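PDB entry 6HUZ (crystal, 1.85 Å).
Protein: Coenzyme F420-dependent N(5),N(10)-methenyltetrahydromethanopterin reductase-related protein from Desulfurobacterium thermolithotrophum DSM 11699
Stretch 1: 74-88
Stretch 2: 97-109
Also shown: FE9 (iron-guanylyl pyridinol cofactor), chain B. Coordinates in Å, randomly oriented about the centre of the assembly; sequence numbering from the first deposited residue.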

# COMPACT_ATOMS: atom_id res chain seq x y z
N ASP A 74 -38.86 2.27 17.34
CA ASP A 74 -39.20 0.91 16.91
C ASP A 74 -38.59 0.62 15.54
O ASP A 74 -39.10 1.08 14.51
N ASP A 75 -37.51 -0.15 15.52
CA ASP A 75 -36.79 -0.52 14.30
C ASP A 75 -37.61 -1.43 13.41
O ASP A 75 -37.59 -1.28 12.20
N ILE A 76 -38.34 -2.38 14.01
CA ILE A 76 -39.17 -3.30 13.24
C ILE A 76 -40.32 -2.55 12.57
O ILE A 76 -40.59 -2.76 11.39
N GLU A 77 -41.00 -1.68 13.29
CA GLU A 77 -42.11 -0.95 12.69
C GLU A 77 -41.59 -0.00 11.63
O GLU A 77 -42.25 0.19 10.61
N ALA A 78 -40.40 0.57 11.85
CA ALA A 78 -39.79 1.50 10.91
C ALA A 78 -39.44 0.82 9.58
O ALA A 78 -39.33 1.50 8.56
N ALA A 79 -39.26 -0.51 9.58
CA ALA A 79 -38.90 -1.25 8.36
C ALA A 79 -40.08 -1.58 7.45
O ALA A 79 -39.91 -1.69 6.24
N LYS A 80 -41.27 -1.75 8.03
CA LYS A 80 -42.52 -2.13 7.36
C LYS A 80 -42.78 -1.55 5.97
O LYS A 80 -43.18 -2.32 5.08
N GLU A 81 -42.59 -0.24 5.73
CA GLU A 81 -42.84 0.26 4.35
C GLU A 81 -41.54 0.75 3.68
O GLU A 81 -41.58 1.37 2.62
N ALA A 82 -40.39 0.48 4.30
CA ALA A 82 -39.11 0.94 3.81
C ALA A 82 -38.62 0.30 2.49
O ALA A 82 -38.41 -0.91 2.42
N GLU A 83 -38.42 1.14 1.45
CA GLU A 83 -37.89 0.68 0.15
C GLU A 83 -36.37 0.74 0.24
O GLU A 83 -35.66 0.01 -0.46
N VAL A 84 -35.86 1.67 1.06
CA VAL A 84 -34.43 1.86 1.29
C VAL A 84 -34.26 1.94 2.83
O VAL A 84 -34.94 2.72 3.49
N ALA A 85 -33.35 1.14 3.37
CA ALA A 85 -33.04 1.12 4.80
C ALA A 85 -31.57 1.50 4.89
O ALA A 85 -30.72 0.77 4.37
N ILE A 86 -31.26 2.66 5.49
CA ILE A 86 -29.89 3.14 5.61
C ILE A 86 -29.40 2.95 7.04
O ILE A 86 -30.00 3.48 7.96
N LEU A 87 -28.28 2.21 7.20
CA LEU A 87 -27.75 1.94 8.53
C LEU A 87 -26.68 2.93 8.98
O LEU A 87 -25.50 2.70 8.72
N PHE A 88 -27.10 4.02 9.66
CA PHE A 88 -26.18 5.03 10.23
C PHE A 88 -26.04 4.52 11.68
O PHE A 88 -26.39 5.20 12.63
N PHE A 97 -25.29 -5.61 12.85
CA PHE A 97 -25.75 -6.96 12.52
C PHE A 97 -27.11 -7.22 13.13
O PHE A 97 -28.00 -7.76 12.47
N LYS A 98 -27.27 -6.86 14.39
CA LYS A 98 -28.53 -7.07 15.09
C LYS A 98 -29.68 -6.38 14.37
O LYS A 98 -30.68 -7.02 14.05
N ILE A 99 -29.54 -5.07 14.10
CA ILE A 99 -30.58 -4.29 13.43
C ILE A 99 -30.93 -4.89 12.07
O ILE A 99 -32.11 -5.08 11.77
N ALA A 100 -29.90 -5.16 11.24
CA ALA A 100 -30.12 -5.73 9.90
C ALA A 100 -30.85 -7.08 9.94
O ALA A 100 -31.73 -7.33 9.13
N GLU A 101 -30.50 -7.94 10.89
CA GLU A 101 -31.13 -9.25 11.00
C GLU A 101 -32.57 -9.13 11.47
O GLU A 101 -33.43 -9.89 11.05
N THR A 102 -32.83 -8.16 12.36
CA THR A 102 -34.16 -7.94 12.93
C THR A 102 -35.15 -7.35 11.92
O THR A 102 -36.30 -7.76 11.91
N ILE A 103 -34.71 -6.39 11.08
CA ILE A 103 -35.61 -5.75 10.09
C ILE A 103 -35.77 -6.55 8.80
O ILE A 103 -36.72 -6.34 8.06
N LEU A 104 -34.83 -7.45 8.52
CA LEU A 104 -34.84 -8.27 7.31
C LEU A 104 -36.22 -8.90 6.93
O LEU A 104 -36.59 -8.83 5.77
N PRO A 105 -36.99 -9.51 7.85
CA PRO A 105 -38.28 -10.10 7.42
C PRO A 105 -39.40 -9.10 7.17
O PRO A 105 -40.44 -9.49 6.62
N TYR A 106 -39.23 -7.83 7.58
CA TYR A 106 -40.26 -6.81 7.45
C TYR A 106 -40.11 -5.83 6.29
O TYR A 106 -41.08 -5.16 5.97
N LEU A 107 -38.92 -5.73 5.67
CA LEU A 107 -38.71 -4.79 4.57
C LEU A 107 -39.61 -5.16 3.40
O LEU A 107 -39.94 -6.33 3.23
N VAL A 108 -40.04 -4.16 2.61
CA VAL A 108 -40.93 -4.42 1.47
C VAL A 108 -40.22 -5.24 0.42
O VAL A 108 -38.99 -5.24 0.37
N GLU A 109 -40.99 -5.93 -0.43
CA GLU A 109 -40.35 -6.72 -1.48
C GLU A 109 -39.41 -5.81 -2.32
O GLU A 109 -39.76 -4.67 -2.60

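No hydrogen bond crosses this contact; 788 Å², both sides summed, is buried mainly by apolar packing, with main-chain atoms taking part. Tyr106, Ile76 and Val108 cover the most surface. Tyr106 points toward the first stretch with chi1 m (-57°), and one face of its ring receives Ile76. Ile76 leaves its backbone sideways, yet its m,t rotamer brings the end nearer: CG2 sits 3.4 Å from the centroid of the Tyr106 ring and 9° off its normal, a CH-pi contact, while Ile76 CG1 meets Thr102 CG2 at 3.5 Å. Lys80 adds its aliphatic part obliquely, Lys80 CE lying 3.6 Å from Tyr106 CD1. Its amine is occupied within its own stretch, where Lys80 NZ forms a salt bridge with Glu77 OE2 at 3.1 Å.

Val108, also pointing toward the partner, packs against the turn from Ala79 to Ala82 largely through main-chain atoms. Val108 CG1 is 3.3 Å from Lys80 O, and Val108 CG2 is 3.5 Å from Ala82 O. The price is polar: Ala82 O and Val108 N are buried without partners.

Elsewhere in the contact, alanines face larger side chains. Ala79 CB points in and lies 3.7 Å from both Ile103 CB and Leu107 CD2; the latter methyl also reaches Ala85 CB at 4.0 Å. Farther along, Leu87 (m,t) places CD2 3.9 Å from Ile99 CG2.

At the cofactor, hydrogen bonds join the packing. Asp75, chi1 m, accepts two hydrogen bonds from the guanine base of FE9: N1A to Asp75 OD2 and N2A to Asp75 OD1, both 3.0 Å. Lys98 NZ gives a weak bond to FE9 O6A at 3.2 Å, so both stretches hold the base, although Lys98 NZ and Asp75 OD2, 4.2 Å apart, stop short of a salt bridge.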

# COMPACT_ATOMS: atom_id res chain seq x y z
CB ASP A 74 -40.74 0.79 16.87
CG ASP A 74 -41.27 -0.63 16.81
OD1 ASP A 74 -40.53 -1.53 16.36
OD2 ASP A 74 -42.45 -0.83 17.20
CB ASP A 75 -35.47 -1.22 14.64
CG ASP A 75 -34.37 -0.36 15.23
OD1 ASP A 75 -34.52 0.88 15.23
OD2 ASP A 75 -33.36 -0.93 15.70
CB ILE A 76 -39.70 -4.47 14.12
CG1 ILE A 76 -38.56 -5.47 14.42
CG2 ILE A 76 -40.87 -5.17 13.43
CD1 ILE A 76 -38.95 -6.65 15.30
CB GLU A 77 -42.94 -0.22 13.75
CG GLU A 77 -44.01 -1.09 14.37
CD GLU A 77 -45.06 -1.58 13.40
OE1 GLU A 77 -45.67 -0.74 12.71
OE2 GLU A 77 -45.28 -2.82 13.34
CB ALA A 78 -38.53 2.10 11.52
CB ALA A 79 -38.20 -2.55 8.75
CB LYS A 80 -43.73 -1.86 8.26
CG LYS A 80 -43.66 -2.52 9.64
CD LYS A 80 -44.25 -3.92 9.68
CE LYS A 80 -44.17 -4.49 11.08
NZ LYS A 80 -45.40 -5.24 11.46
CB GLU A 81 -43.89 1.39 4.31
CG GLU A 81 -45.01 1.27 5.32
CD GLU A 81 -45.79 2.57 5.42
OE1 GLU A 81 -46.87 2.66 4.79
OE2 GLU A 81 -45.32 3.49 6.12
CB ALA A 82 -38.08 0.74 4.90
CB GLU A 83 -38.30 1.61 -0.99
CG GLU A 83 -39.74 1.52 -1.40
CD GLU A 83 -39.99 2.63 -2.39
OE1 GLU A 83 -40.73 3.58 -2.05
OE2 GLU A 83 -39.41 2.57 -3.50
CB VAL A 84 -33.87 3.15 0.64
CG1 VAL A 84 -32.42 3.38 1.08
CG2 VAL A 84 -33.96 3.09 -0.88
CB ALA A 85 -33.30 -0.26 5.39
CB ILE A 86 -29.72 4.60 5.16
CG1 ILE A 86 -30.11 4.74 3.66
CG2 ILE A 86 -28.23 5.01 5.36
CD1 ILE A 86 -30.39 6.13 3.21
CB LEU A 87 -27.23 0.50 8.58
CG LEU A 87 -28.28 -0.58 8.26
CD1 LEU A 87 -27.65 -1.94 8.19
CD2 LEU A 87 -29.41 -0.59 9.31
CB PHE A 88 -26.85 6.44 10.19
CG PHE A 88 -25.83 7.56 10.28
CD1 PHE A 88 -25.42 8.05 11.51
CD2 PHE A 88 -25.25 8.08 9.12
CE1 PHE A 88 -24.42 9.02 11.60
CE2 PHE A 88 -24.26 9.07 9.21
CZ PHE A 88 -23.84 9.51 10.45
CB PHE A 97 -24.76 -8.01 13.08
CG PHE A 97 -23.41 -8.11 12.41
CD1 PHE A 97 -23.27 -7.88 11.05
CD2 PHE A 97 -22.29 -8.51 13.12
CE1 PHE A 97 -22.04 -8.00 10.43
CE2 PHE A 97 -21.06 -8.64 12.49
CZ PHE A 97 -20.94 -8.38 11.14
CB LYS A 98 -28.41 -6.57 16.54
CG LYS A 98 -29.58 -6.96 17.43
CD LYS A 98 -30.08 -5.78 18.28
CE LYS A 98 -31.06 -4.92 17.52
NZ LYS A 98 -31.32 -3.63 18.20
CB ILE A 99 -30.16 -2.79 13.31
CG1 ILE A 99 -29.99 -2.15 14.69
CG2 ILE A 99 -31.18 -2.00 12.50
CD1 ILE A 99 -28.98 -1.07 14.74
CB ALA A 100 -28.79 -5.89 9.20
CB GLU A 101 -30.33 -10.09 11.99
CG GLU A 101 -30.59 -11.59 11.93
CD GLU A 101 -29.46 -12.42 12.54
OE1 GLU A 101 -29.37 -13.62 12.21
OE2 GLU A 101 -28.67 -11.86 13.33
CB THR A 102 -34.00 -7.06 14.18
OG1 THR A 102 -33.14 -7.72 15.10
CG2 THR A 102 -35.31 -6.75 14.86
CB ILE A 103 -35.16 -4.31 9.75
CG1 ILE A 103 -33.86 -4.31 8.90
CG2 ILE A 103 -35.05 -3.47 11.03
CD1 ILE A 103 -33.30 -2.94 8.50
CB LEU A 104 -33.75 -9.35 7.42
CG LEU A 104 -33.34 -10.07 6.16
CD1 LEU A 104 -32.65 -9.13 5.20
CD2 LEU A 104 -32.39 -11.19 6.50
CB PRO A 105 -38.67 -11.02 8.59
CG PRO A 105 -37.75 -10.72 9.71
CD PRO A 105 -36.73 -9.71 9.29
CB TYR A 106 -40.30 -6.01 8.74
CG TYR A 106 -40.56 -6.87 9.96
CD1 TYR A 106 -41.85 -7.17 10.36
CD2 TYR A 106 -39.50 -7.38 10.71
CE1 TYR A 106 -42.10 -7.95 11.49
CE2 TYR A 106 -39.74 -8.16 11.85
CZ TYR A 106 -41.04 -8.44 12.23
OH TYR A 106 -41.33 -9.20 13.34
CB LEU A 107 -37.22 -4.75 4.16
CG LEU A 107 -36.28 -4.21 5.25
CD1 LEU A 107 -34.79 -4.55 4.94
CD2 LEU A 107 -36.47 -2.72 5.47
CB VAL A 108 -41.53 -3.14 0.84
CG1 VAL A 108 -42.18 -2.25 1.90
CG2 VAL A 108 -40.50 -2.36 0.03
CB GLU A 109 -41.40 -7.41 -2.35
CG GLU A 109 -40.83 -8.46 -3.29
CD GLU A 109 -40.58 -9.83 -2.68
OE1 GLU A 109 -40.94 -10.02 -1.49
OE2 GLU A 109 -40.03 -10.70 -3.38
O2 FE9 B . -18.46 9.16 12.26
FE FE9 B . -19.20 8.43 9.21
C1F FE9 B . -20.03 10.06 9.29
O1F FE9 B . -20.54 11.07 9.34
C2F FE9 B . -18.65 8.84 7.51
O2F FE9 B . -18.34 9.09 6.45
C8 FE9 B . -20.73 7.48 8.58
O18 FE9 B . -21.06 7.46 7.41
C7 FE9 B . -21.56 6.71 9.60
C6 FE9 B . -21.05 7.13 10.94
N1 FE9 B . -19.93 7.97 10.97
C5 FE9 B . -21.73 6.69 12.17
C5M FE9 B . -22.90 5.76 12.07
C4 FE9 B . -21.20 7.15 13.46
C3 FE9 B . -20.01 8.03 13.49
C3M FE9 B . -19.42 8.56 14.77
C2 FE9 B . -19.39 8.44 12.17
O3P FE9 B . -21.80 6.66 14.59
P1 FE9 B . -22.85 7.50 15.48
O1P FE9 B . -22.69 8.92 15.22
O2P FE9 B . -22.43 7.26 17.03
O5' FE9 B . -24.29 6.96 15.09
C5' FE9 B . -24.76 5.67 15.48
C4' FE9 B . -26.23 5.84 15.85
O4' FE9 B . -26.82 4.57 16.07
C1' FE9 B . -27.80 4.72 17.09
C2' FE9 B . -27.15 5.68 18.07
O2' FE9 B . -28.08 6.33 18.95
C3' FE9 B . -26.43 6.64 17.13
O3' FE9 B . -27.20 7.81 16.84
N9A FE9 B . -28.17 3.39 17.62
C4A FE9 B . -29.17 2.71 17.10
N3A FE9 B . -30.07 2.98 16.13
C2A FE9 B . -31.03 2.07 15.87
N2A FE9 B . -31.89 2.36 14.86
N1A FE9 B . -31.16 0.90 16.52
C6A FE9 B . -30.35 0.56 17.54
O6A FE9 B . -30.47 -0.53 18.13
C5A FE9 B . -29.26 1.47 17.88
N7A FE9 B . -28.26 1.49 18.78
C8A FE9 B . -27.60 2.67 18.60
O HOH W 1 -17.14 8.69 10.07